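Local coordinates for Poly(Beta-D-mannuronate) lyase (Pseudopedobacter saltans, PDB 7O79), which probably acts as a poly(beta-D-mannuronate) lyase that cleaves alginate, a polysaccharide lyase of family 6 built as a parallel beta-helix, at residues G237-F248 against G262-R273; D278-E286 against I333-G341. All coordinates share one frame; numbering follows the deposited sequence.

Contact 1: residues G237-F248 against G262-R273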
loop_
_atom_site.group_PDB
_atom_site.type_symbol
_atom_site.label_atom_id
_atom_site.label_comp_id
_atom_site.label_asym_id
_atom_site.label_seq_id
_atom_site.Cartn_x
_atom_site.Cartn_y
_atom_site.Cartn_z
ATOM N N GLY A 237 -7.715 8.162 6.660
ATOM C CA GLY A 237 -6.725 8.336 7.704
ATOM C C GLY A 237 -5.880 9.580 7.540
ATOM O O GLY A 237 -6.049 10.393 6.622
ATOM N N ASN A 238 -4.941 9.721 8.476
ATOM C CA ASN A 238 -4.216 10.958 8.706
ATOM C C ASN A 238 -2.772 10.657 9.095
ATOM O O ASN A 238 -2.441 9.555 9.526
ATOM C CB ASN A 238 -4.901 11.828 9.785
ATOM C CG ASN A 238 -6.376 12.106 9.477
ATOM O OD1 ASN A 238 -6.684 12.870 8.560
ATOM N ND2 ASN A 238 -7.284 11.481 10.223
ATOM N N PHE A 239 -1.912 11.665 8.937
ATOM C CA PHE A 239 -0.491 11.574 9.321
ATOM C C PHE A 239 0.207 10.375 8.668
ATOM O O PHE A 239 0.880 9.574 9.324
ATOM C CB PHE A 239 -0.337 11.543 10.846
ATOM C CG PHE A 239 -1.266 12.485 11.560
ATOM C CD1 PHE A 239 -0.999 13.845 11.589
ATOM C CD2 PHE A 239 -2.384 12.015 12.225
ATOM C CE1 PHE A 239 -1.856 14.717 12.240
ATOM C CE2 PHE A 239 -3.233 12.881 12.876
ATOM C CZ PHE A 239 -2.968 14.230 12.887
ATOM N N ASN A 240 0.058 10.252 7.353
ATOM C CA ASN A 240 0.794 9.230 6.630
ATOM C C ASN A 240 2.030 9.832 5.980
ATOM O O ASN A 240 2.092 11.033 5.723
ATOM C CB ASN A 240 -0.091 8.547 5.592
ATOM C CG ASN A 240 -1.081 7.595 6.242
ATOM O OD1 ASN A 240 -0.691 6.756 7.070
ATOM N ND2 ASN A 240 -2.360 7.746 5.916
ATOM N N THR A 241 3.031 8.984 5.752
ATOM C CA THR A 241 4.312 9.413 5.201
ATOM C C THR A 241 4.564 8.685 3.890
ATOM O O THR A 241 4.556 7.449 3.842
ATOM C CB THR A 241 5.458 9.170 6.185
ATOM O OG1 THR A 241 5.270 9.981 7.350
ATOM C CG2 THR A 241 6.796 9.520 5.549
ATOM N N ILE A 242 4.776 9.454 2.827
ATOM C CA ILE A 242 5.056 8.919 1.498
ATOM C C ILE A 242 6.312 9.643 1.031
ATOM O O ILE A 242 6.251 10.815 0.654
ATOM C CB ILE A 242 3.883 9.120 0.530
ATOM C CG1 ILE A 242 2.634 8.445 1.110
ATOM C CG2 ILE A 242 4.185 8.489 -0.829
ATOM C CD1 ILE A 242 1.392 8.647 0.290
ATOM N N GLU A 243 7.456 8.959 1.078
ATOM C CA GLU A 243 8.753 9.605 0.910
ATOM C C GLU A 243 9.703 8.742 0.106
ATOM O O GLU A 243 9.722 7.523 0.257
ATOM C CB GLU A 243 9.419 9.920 2.258
ATOM C CG GLU A 243 8.686 10.959 3.059
ATOM C CD GLU A 243 9.368 11.276 4.382
ATOM O OE1 GLU A 243 8.996 12.306 4.990
ATOM O OE2 GLU A 243 10.220 10.471 4.828
ATOM N N GLU A 244 10.500 9.402 -0.732
ATOM C CA GLU A 244 11.648 8.792 -1.408
ATOM C C GLU A 244 11.259 7.631 -2.311
ATOM O O GLU A 244 12.059 6.714 -2.525
ATOM C CB GLU A 244 12.717 8.365 -0.400
ATOM C CG GLU A 244 13.401 9.554 0.270
ATOM C CD GLU A 244 13.972 9.213 1.634
ATOM O OE1 GLU A 244 13.618 9.899 2.613
ATOM O OE2 GLU A 244 14.769 8.256 1.731
ATOM N N ASN A 245 10.045 7.673 -2.867
ATOM C CA ASN A 245 9.588 6.655 -3.802
ATOM C C ASN A 245 9.933 7.068 -5.227
ATOM O O ASN A 245 10.146 8.244 -5.519
ATOM C CB ASN A 245 8.074 6.420 -3.693
ATOM C CG ASN A 245 7.650 5.967 -2.312
ATOM O OD1 ASN A 245 7.811 4.796 -1.963
ATOM N ND2 ASN A 245 7.097 6.893 -1.512
ATOM N N PHE A 246 10.002 6.077 -6.111
ATOM C CA PHE A 246 10.258 6.297 -7.527
ATOM C C PHE A 246 9.098 5.708 -8.304
ATOM O O PHE A 246 8.831 4.508 -8.207
ATOM C CB PHE A 246 11.562 5.648 -7.978
ATOM C CG PHE A 246 12.799 6.295 -7.424
ATOM C CD1 PHE A 246 13.445 7.300 -8.129
ATOM C CD2 PHE A 246 13.358 5.850 -6.230
ATOM C CE1 PHE A 246 14.603 7.883 -7.636
ATOM C CE2 PHE A 246 14.522 6.437 -5.732
ATOM C CZ PHE A 246 15.140 7.448 -6.447
ATOM N N ILE A 247 8.417 6.535 -9.078
ATOM C CA ILE A 247 7.324 6.059 -9.912
ATOM C C ILE A 247 7.745 6.317 -11.356
ATOM O O ILE A 247 7.742 7.459 -11.822
ATOM C CB ILE A 247 5.988 6.723 -9.553
ATOM C CG1 ILE A 247 5.676 6.443 -8.076
ATOM C CG2 ILE A 247 4.850 6.202 -10.435
ATOM C CD1 ILE A 247 4.372 7.027 -7.594
ATOM N N PHE A 248 8.145 5.248 -12.053
ATOM C CA PHE A 248 8.538 5.296 -13.462
ATOM C C PHE A 248 7.381 4.711 -14.260
ATOM O O PHE A 248 7.312 3.506 -14.490
ATOM C CB PHE A 248 9.824 4.515 -13.719
ATOM C CG PHE A 248 11.018 5.033 -12.975
ATOM C CD1 PHE A 248 11.684 6.166 -13.407
ATOM C CD2 PHE A 248 11.503 4.362 -11.864
ATOM C CE1 PHE A 248 12.790 6.654 -12.723
ATOM C CE2 PHE A 248 12.621 4.842 -11.179
ATOM C CZ PHE A 248 13.267 5.991 -11.620
ATOM N N GLY A 262 -6.938 13.716 3.708
ATOM C CA GLY A 262 -6.644 13.754 5.130
ATOM C C GLY A 262 -5.541 14.741 5.489
ATOM O O GLY A 262 -4.955 15.419 4.640
ATOM N N GLN A 263 -5.261 14.805 6.791
ATOM C CA GLN A 263 -4.464 15.896 7.321
ATOM C C GLN A 263 -3.115 15.406 7.834
ATOM O O GLN A 263 -2.958 14.247 8.231
ATOM C CB GLN A 263 -5.216 16.638 8.433
ATOM C CG GLN A 263 -5.433 15.832 9.703
ATOM C CD GLN A 263 -6.213 16.623 10.765
ATOM O OE1 GLN A 263 -7.430 16.813 10.645
ATOM N NE2 GLN A 263 -5.512 17.086 11.797
ATOM N N GLY A 264 -2.140 16.314 7.798
ATOM C CA GLY A 264 -0.865 16.091 8.442
ATOM C C GLY A 264 0.102 15.211 7.694
ATOM O O GLY A 264 1.095 14.777 8.292
ATOM N N HIS A 265 -0.154 14.923 6.417
ATOM C CA HIS A 265 0.718 14.042 5.648
ATOM C C HIS A 265 2.056 14.704 5.352
ATOM O O HIS A 265 2.168 15.932 5.310
ATOM C CB HIS A 265 0.046 13.640 4.332
ATOM C CG HIS A 265 -1.269 12.959 4.522
ATOM N ND1 HIS A 265 -1.444 11.917 5.408
ATOM C CD2 HIS A 265 -2.492 13.217 3.995
ATOM C CE1 HIS A 265 -2.707 11.524 5.372
ATOM N NE2 HIS A 265 -3.363 12.299 4.528
ATOM N N HIS A 266 3.077 13.860 5.163
ATOM C CA HIS A 266 4.421 14.261 4.745
ATOM C C HIS A 266 4.691 13.552 3.434
ATOM O O HIS A 266 4.807 12.321 3.405
ATOM C CB HIS A 266 5.481 13.879 5.787
ATOM C CG HIS A 266 5.449 14.719 7.023
ATOM N ND1 HIS A 266 6.325 14.528 8.069
ATOM C CD2 HIS A 266 4.648 15.751 7.386
ATOM C CE1 HIS A 266 6.063 15.407 9.023
ATOM N NE2 HIS A 266 5.058 16.167 8.629
ATOM N N VAL A 267 4.756 14.306 2.350
ATOM C CA VAL A 267 4.945 13.740 1.023
ATOM C C VAL A 267 6.171 14.439 0.458
ATOM O O VAL A 267 6.073 15.560 -0.043
ATOM C CB VAL A 267 3.712 13.920 0.126
ATOM C CG1 VAL A 267 4.004 13.478 -1.282
ATOM C CG2 VAL A 267 2.553 13.115 0.679
ATOM N N VAL A 268 7.337 13.799 0.576
ATOM C CA VAL A 268 8.632 14.454 0.372
ATOM C C VAL A 268 9.567 13.535 -0.400
ATOM O O VAL A 268 9.565 12.317 -0.198
ATOM C CB VAL A 268 9.282 14.859 1.716
ATOM C CG1 VAL A 268 10.493 15.750 1.473
ATOM C CG2 VAL A 268 8.260 15.584 2.609
ATOM N N ASN A 269 10.386 14.134 -1.278
ATOM C CA ASN A 269 11.474 13.444 -1.975
ATOM C C ASN A 269 10.996 12.297 -2.855
ATOM O O ASN A 269 11.719 11.312 -3.041
ATOM C CB ASN A 269 12.534 12.953 -0.986
ATOM C CG ASN A 269 13.290 14.102 -0.344
ATOM O OD1 ASN A 269 13.715 15.027 -1.037
ATOM N ND2 ASN A 269 13.445 14.061 0.976
ATOM N N ASN A 270 9.806 12.424 -3.439
ATOM C CA ASN A 270 9.310 11.447 -4.404
ATOM C C ASN A 270 9.644 11.869 -5.832
ATOM O O ASN A 270 9.552 13.045 -6.186
ATOM C CB ASN A 270 7.795 11.252 -4.248
ATOM C CG ASN A 270 7.419 10.807 -2.832
ATOM O OD1 ASN A 270 7.685 9.670 -2.448
ATOM N ND2 ASN A 270 6.853 11.715 -2.045
ATOM N N TYR A 271 10.017 10.896 -6.653
ATOM C CA TYR A 271 10.331 11.116 -8.063
ATOM C C TYR A 271 9.303 10.394 -8.929
ATOM O O TYR A 271 9.271 9.158 -8.960
ATOM C CB TYR A 271 11.738 10.625 -8.366
ATOM C CG TYR A 271 12.227 10.970 -9.751
ATOM C CD1 TYR A 271 12.884 12.170 -9.981
ATOM C CD2 TYR A 271 12.091 10.083 -10.805
ATOM C CE1 TYR A 271 13.359 12.498 -11.222
ATOM C CE2 TYR A 271 12.569 10.401 -12.065
ATOM C CZ TYR A 271 13.198 11.620 -12.262
ATOM O OH TYR A 271 13.685 11.971 -13.488
ATOM N N VAL A 272 8.473 11.159 -9.634
ATOM C CA VAL A 272 7.404 10.621 -10.474
ATOM C C VAL A 272 7.634 11.104 -11.898
ATOM O O VAL A 272 7.819 12.307 -12.125
ATOM C CB VAL A 272 6.012 11.061 -9.974
ATOM C CG1 VAL A 272 4.909 10.493 -10.858
ATOM C CG2 VAL A 272 5.819 10.635 -8.515
ATOM N N ARG A 273 7.612 10.177 -12.857
ATOM C CA ARG A 273 7.769 10.606 -14.235
ATOM C C ARG A 273 7.083 9.645 -15.194
ATOM O O ARG A 273 6.952 8.448 -14.924
ATOM C CB ARG A 273 9.249 10.789 -14.585
ATOM C CG ARG A 273 10.099 9.534 -14.518
ATOM C CD ARG A 273 11.366 9.710 -15.365
ATOM N NE ARG A 273 11.022 10.209 -16.691
ATOM C CZ ARG A 273 11.440 11.358 -17.223
ATOM N NH1 ARG A 273 12.246 12.168 -16.543
ATOM N NH2 ARG A 273 11.037 11.695 -18.455
HETATM O O HOH W 1 2.987 12.329 8.614
HETATM O O HOH W 2 7.703 11.736 9.133
HETATM O O HOH W 3 12.355 12.253 2.793
HETATM O O HOH W 4 12.967 9.640 -5.001
#
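Asn-270 and Asn-245 lie side by side on consecutive coils, their amide planes only 4° apart, as steps of an inward-facing asparagine ladder. Asn-270 holds CG beside the backbone N (chi1 -58°), which lays its amide along that of Asn-245. Asn-270 OD1 accepts from Asn-245 ND2 (3.0 Å) and Asn-245 N, which arrive from opposite faces of its plane. Asn-270 ND2 gives a nearly straight bond of 2.9 Å to Ile-242 O from well above the carbonyl plane, and Val-268 N reaches that oxygen from the opposite face. Asparagine suits this buried turn because one flat amide both donates and accepts. With an alanine in place of Asn-270, Asn-245 N and ND2 would probably lose their shared acceptor and Ile-242 O one of its two donors.

The ladder runs on: Asn-270 ND2 reaches Asn-323 OD1, while Asn-245 repeats the pattern toward the preceding coil, ND2 donating to Val-220 O and OD1 accepting from Asn-223 N. His-265 ND1 takes the N-H of Asn-240 in its ring plane, while NE2 bonds Ala-261 O, fixing the ring's rotation. Also on the inward face, Ile-247 CD1 meets Val-272 CG2 at 4.0 Å.

The outward face is partly exposed. Phe-246 CD1 rests on Tyr-271 CB at 3.7 Å, and Pro-444 covers Phe-246 and Phe-248. On the solvent side, a water joins Glu-244 OE1 to ND2 of Asn-269, whose OD1 bonds Arg-439 N. The strands pair in parallel, 241-243 with 266-268 and 246-248 with 271-273, the in-register stacking characteristic of the right-handed parallel beta-helix of pectate-lyase-like enzymes.

Contact 2: residues D278-E286 against I333-G341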
loop_
_atom_site.group_PDB
_atom_site.type_symbol
_atom_site.label_atom_id
_atom_site.label_comp_id
_atom_site.label_asym_id
_atom_site.label_seq_id
_atom_site.Cartn_x
_atom_site.Cartn_y
_atom_site.Cartn_z
ATOM N N ASP A 278 -2.163 12.306 -13.071
ATOM C CA ASP A 278 -1.591 13.408 -12.301
ATOM C C ASP A 278 -0.393 12.949 -11.463
ATOM O O ASP A 278 -0.272 11.782 -11.090
ATOM C CB ASP A 278 -2.637 14.038 -11.368
ATOM C CG ASP A 278 -3.822 14.663 -12.111
ATOM O OD1 ASP A 278 -3.784 14.787 -13.349
ATOM O OD2 ASP A 278 -4.792 15.068 -11.430
ATOM N N GLY A 279 0.486 13.893 -11.146
ATOM C CA GLY A 279 1.636 13.585 -10.313
ATOM C C GLY A 279 1.268 13.491 -8.839
ATOM O O GLY A 279 1.637 12.531 -8.150
ATOM N N LEU A 280 0.515 14.484 -8.365
ATOM C CA LEU A 280 0.069 14.585 -6.982
ATOM C C LEU A 280 -1.357 15.101 -6.967
ATOM O O LEU A 280 -1.648 16.146 -7.557
ATOM C CB LEU A 280 0.972 15.526 -6.180
ATOM C CG LEU A 280 0.621 15.824 -4.716
ATOM C CD1 LEU A 280 0.526 14.538 -3.860
ATOM C CD2 LEU A 280 1.604 16.842 -4.123
ATOM N N ILE A 281 -2.246 14.376 -6.298
ATOM C CA ILE A 281 -3.643 14.775 -6.175
ATOM C C ILE A 281 -3.951 14.995 -4.706
ATOM O O ILE A 281 -3.818 14.073 -3.896
ATOM C CB ILE A 281 -4.599 13.736 -6.765
ATOM C CG1 ILE A 281 -4.386 13.593 -8.280
ATOM C CG2 ILE A 281 -6.061 14.095 -6.419
ATOM C CD1 ILE A 281 -4.998 12.294 -8.858
ATOM N N LEU A 282 -4.364 16.213 -4.368
ATOM C CA LEU A 282 -4.903 16.535 -3.052
ATOM C C LEU A 282 -6.415 16.603 -3.221
ATOM O O LEU A 282 -6.924 17.542 -3.844
ATOM C CB LEU A 282 -4.349 17.867 -2.561
ATOM C CG LEU A 282 -2.823 17.947 -2.516
ATOM C CD1 LEU A 282 -2.418 19.163 -1.720
ATOM C CD2 LEU A 282 -2.203 16.681 -1.956
ATOM N N ILE A 283 -7.137 15.603 -2.698
ATOM C CA ILE A 283 -8.559 15.479 -3.023
ATOM C C ILE A 283 -9.386 16.358 -2.090
ATOM O O ILE A 283 -8.970 16.693 -0.974
ATOM C CB ILE A 283 -9.005 13.999 -2.970
ATOM C CG1 ILE A 283 -10.240 13.770 -3.864
ATOM C CG2 ILE A 283 -9.258 13.566 -1.542
ATOM C CD1 ILE A 283 -10.524 12.317 -4.203
ATOM N N CYS A 284 -10.566 16.763 -2.553
ATOM C CA CYS A 284 -11.429 17.597 -1.727
ATOM C C CYS A 284 -12.086 16.761 -0.631
ATOM O O CYS A 284 -12.490 15.616 -0.852
ATOM C CB CYS A 284 -12.506 18.274 -2.577
ATOM S SG CYS A 284 -11.901 19.444 -3.811
ATOM N N GLY A 285 -12.179 17.330 0.550
ATOM C CA GLY A 285 -12.794 16.630 1.655
ATOM C C GLY A 285 -14.287 16.875 1.701
ATOM O O GLY A 285 -14.818 17.770 1.034
ATOM N N GLU A 286 -14.961 16.083 2.527
ATOM C CA GLU A 286 -16.401 16.201 2.699
ATOM C C GLU A 286 -16.760 16.964 3.967
ATOM O O GLU A 286 -16.283 16.634 5.056
ATOM C CB GLU A 286 -17.071 14.831 2.724
ATOM C CG GLU A 286 -18.575 15.015 2.672
ATOM C CD GLU A 286 -19.345 13.733 2.572
ATOM O OE1 GLU A 286 -19.067 12.776 3.332
ATOM O OE2 GLU A 286 -20.262 13.711 1.736
ATOM N N ILE A 333 0.460 19.003 -10.071
ATOM C CA ILE A 333 -0.130 18.976 -8.745
ATOM C C ILE A 333 -1.563 19.457 -8.890
ATOM O O ILE A 333 -1.803 20.562 -9.395
ATOM C CB ILE A 333 0.653 19.832 -7.739
ATOM C CG1 ILE A 333 2.119 19.363 -7.703
ATOM C CG2 ILE A 333 -0.007 19.763 -6.350
ATOM C CD1 ILE A 333 3.034 20.090 -6.704
ATOM N N ASN A 334 -2.508 18.612 -8.495
ATOM C CA ASN A 334 -3.928 18.924 -8.561
ATOM C C ASN A 334 -4.378 19.238 -7.134
ATOM O O ASN A 334 -4.531 18.334 -6.309
ATOM C CB ASN A 334 -4.677 17.752 -9.186
ATOM C CG ASN A 334 -6.179 17.995 -9.320
ATOM O OD1 ASN A 334 -6.674 19.089 -9.095
ATOM N ND2 ASN A 334 -6.896 16.966 -9.711
ATOM N N ILE A 335 -4.517 20.528 -6.827
ATOM C CA ILE A 335 -4.954 20.989 -5.510
ATOM C C ILE A 335 -6.476 21.084 -5.566
ATOM O O ILE A 335 -7.035 22.072 -6.048
ATOM C CB ILE A 335 -4.309 22.320 -5.122
ATOM C CG1 ILE A 335 -2.789 22.275 -5.350
ATOM C CG2 ILE A 335 -4.594 22.668 -3.658
ATOM C CD1 ILE A 335 -2.106 23.619 -5.158
ATOM N N GLY A 336 -7.152 20.027 -5.115
ATOM C CA GLY A 336 -8.598 20.028 -5.122
ATOM C C GLY A 336 -9.216 19.070 -6.124
ATOM O O GLY A 336 -10.161 19.436 -6.822
ATOM N N GLY A 337 -8.705 17.843 -6.205
ATOM C CA GLY A 337 -9.317 16.859 -7.076
ATOM C C GLY A 337 -10.722 16.508 -6.618
ATOM O O GLY A 337 -11.066 16.651 -5.446
ATOM N N SER A 338 -11.545 16.059 -7.574
ATOM C CA SER A 338 -12.908 15.554 -7.320
ATOM C C SER A 338 -13.746 16.522 -6.489
ATOM O O SER A 338 -14.331 16.169 -5.459
ATOM C CB SER A 338 -12.873 14.179 -6.671
ATOM O OG SER A 338 -12.040 13.323 -7.421
ATOM N N TYR A 339 -13.810 17.759 -6.964
ATOM C CA TYR A 339 -14.628 18.783 -6.337
ATOM C C TYR A 339 -16.078 18.633 -6.772
ATOM O O TYR A 339 -16.367 18.417 -7.955
ATOM C CB TYR A 339 -14.107 20.163 -6.723
ATOM C CG TYR A 339 -14.811 21.355 -6.081
ATOM C CD1 TYR A 339 -14.682 21.619 -4.722
ATOM C CD2 TYR A 339 -15.567 22.240 -6.856
ATOM C CE1 TYR A 339 -15.298 22.737 -4.139
ATOM C CE2 TYR A 339 -16.193 23.344 -6.293
ATOM C CZ TYR A 339 -16.050 23.600 -4.934
ATOM O OH TYR A 339 -16.668 24.701 -4.369
ATOM N N ASN A 340 -16.992 18.737 -5.806
ATOM C CA ASN A 340 -18.427 18.777 -6.079
ATOM C C ASN A 340 -18.922 20.151 -5.650
ATOM O O ASN A 340 -19.144 20.386 -4.459
ATOM C CB ASN A 340 -19.177 17.669 -5.353
ATOM C CG ASN A 340 -20.679 17.791 -5.519
ATOM O OD1 ASN A 340 -21.161 18.469 -6.437
ATOM N ND2 ASN A 340 -21.429 17.135 -4.642
ATOM N N GLY A 341 -19.081 21.056 -6.613
ATOM C CA GLY A 341 -19.623 22.361 -6.315
ATOM C C GLY A 341 -21.132 22.421 -6.168
ATOM O O GLY A 341 -21.673 23.501 -5.920
HETATM O O HOH W 5 -13.487 14.588 -3.123
#
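Asn-334 carries CG anti to its own backbone N (chi1 -179°), and Asp-278 carries CG beside its N (chi1 -62°); together these torsions bring the carboxylate of the loop residue Asp-278 near the amide of Asn-334, whose side chain lies on the same face as Ile-281. The bond from Asn-334 ND2 to Asp-278 OD2 is weak, 3.3 Å long and bent, with the flat groups turned 78° against each other. Asp-278 is held more firmly through OD1, and a short acidic side chain suits a loop position from which it can accept the N-H of Ala-331.

Between the strands, Asn-334 N meets Leu-280 O at 2.8 Å and Leu-282 N meets Asn-334 O, in parallel pairing. The register then slips by one residue at a beta bulge: Leu-282 O takes both Gly-336 N at 2.8 Å, in the carbonyl plane, and Gly-337 N, from above that plane. Glycines fit this corner. Gly-336 has a positive phi, where a CB would press on the preceding carbonyl, and a side chain on Gly-337 would run into Ile-281 CG2.

Past the bulge, Cys-284 N bonds Gly-337 O at 2.9 Å, and Cys-284 SG lies at the edge of the Tyr-339 ring, 3.6 Å from CD1. A compact, polarisable sulfur fits between the glycine turn and the aromatic, whose hydroxyl bonds Ser-377 N. A water bridges Cys-284 O and Ser-338 O.

On the face opposite Asn-334 and Ile-281, Leu-280 CD2 packs alongside Ile-333 CG2 at 4.0 Å. These apolar chains point into the coil, where both touch Phe-325 of strand 319-328 and Leu-282 and Ile-333 touch Ile-357 of strand 356-364, while strand 255-260 flanks 280-283 on the side away from 333-337.

How the contacts relate
Both contacts join parallel strands of successive coils within one beta-helix, but on different walls: contact 1 belongs to the row containing strands 241-248 and 266-273, contact 2 to the row in which 280-283 pairs with 333-337. Strand 280-283 follows 266-273 in the chain, and the contact centres lie about 15 Å apart. Contact 1 is the larger and only partly buried, combining internal asparagine and histidine bonds with an outward face where aromatic rings pack and waters bridge polar groups. Contact 2 is mostly buried; it bends round a glycine bulge and relies on backbone bonds, aliphatic packing and a sulfur-aromatic touch, with one weak side-chain bond.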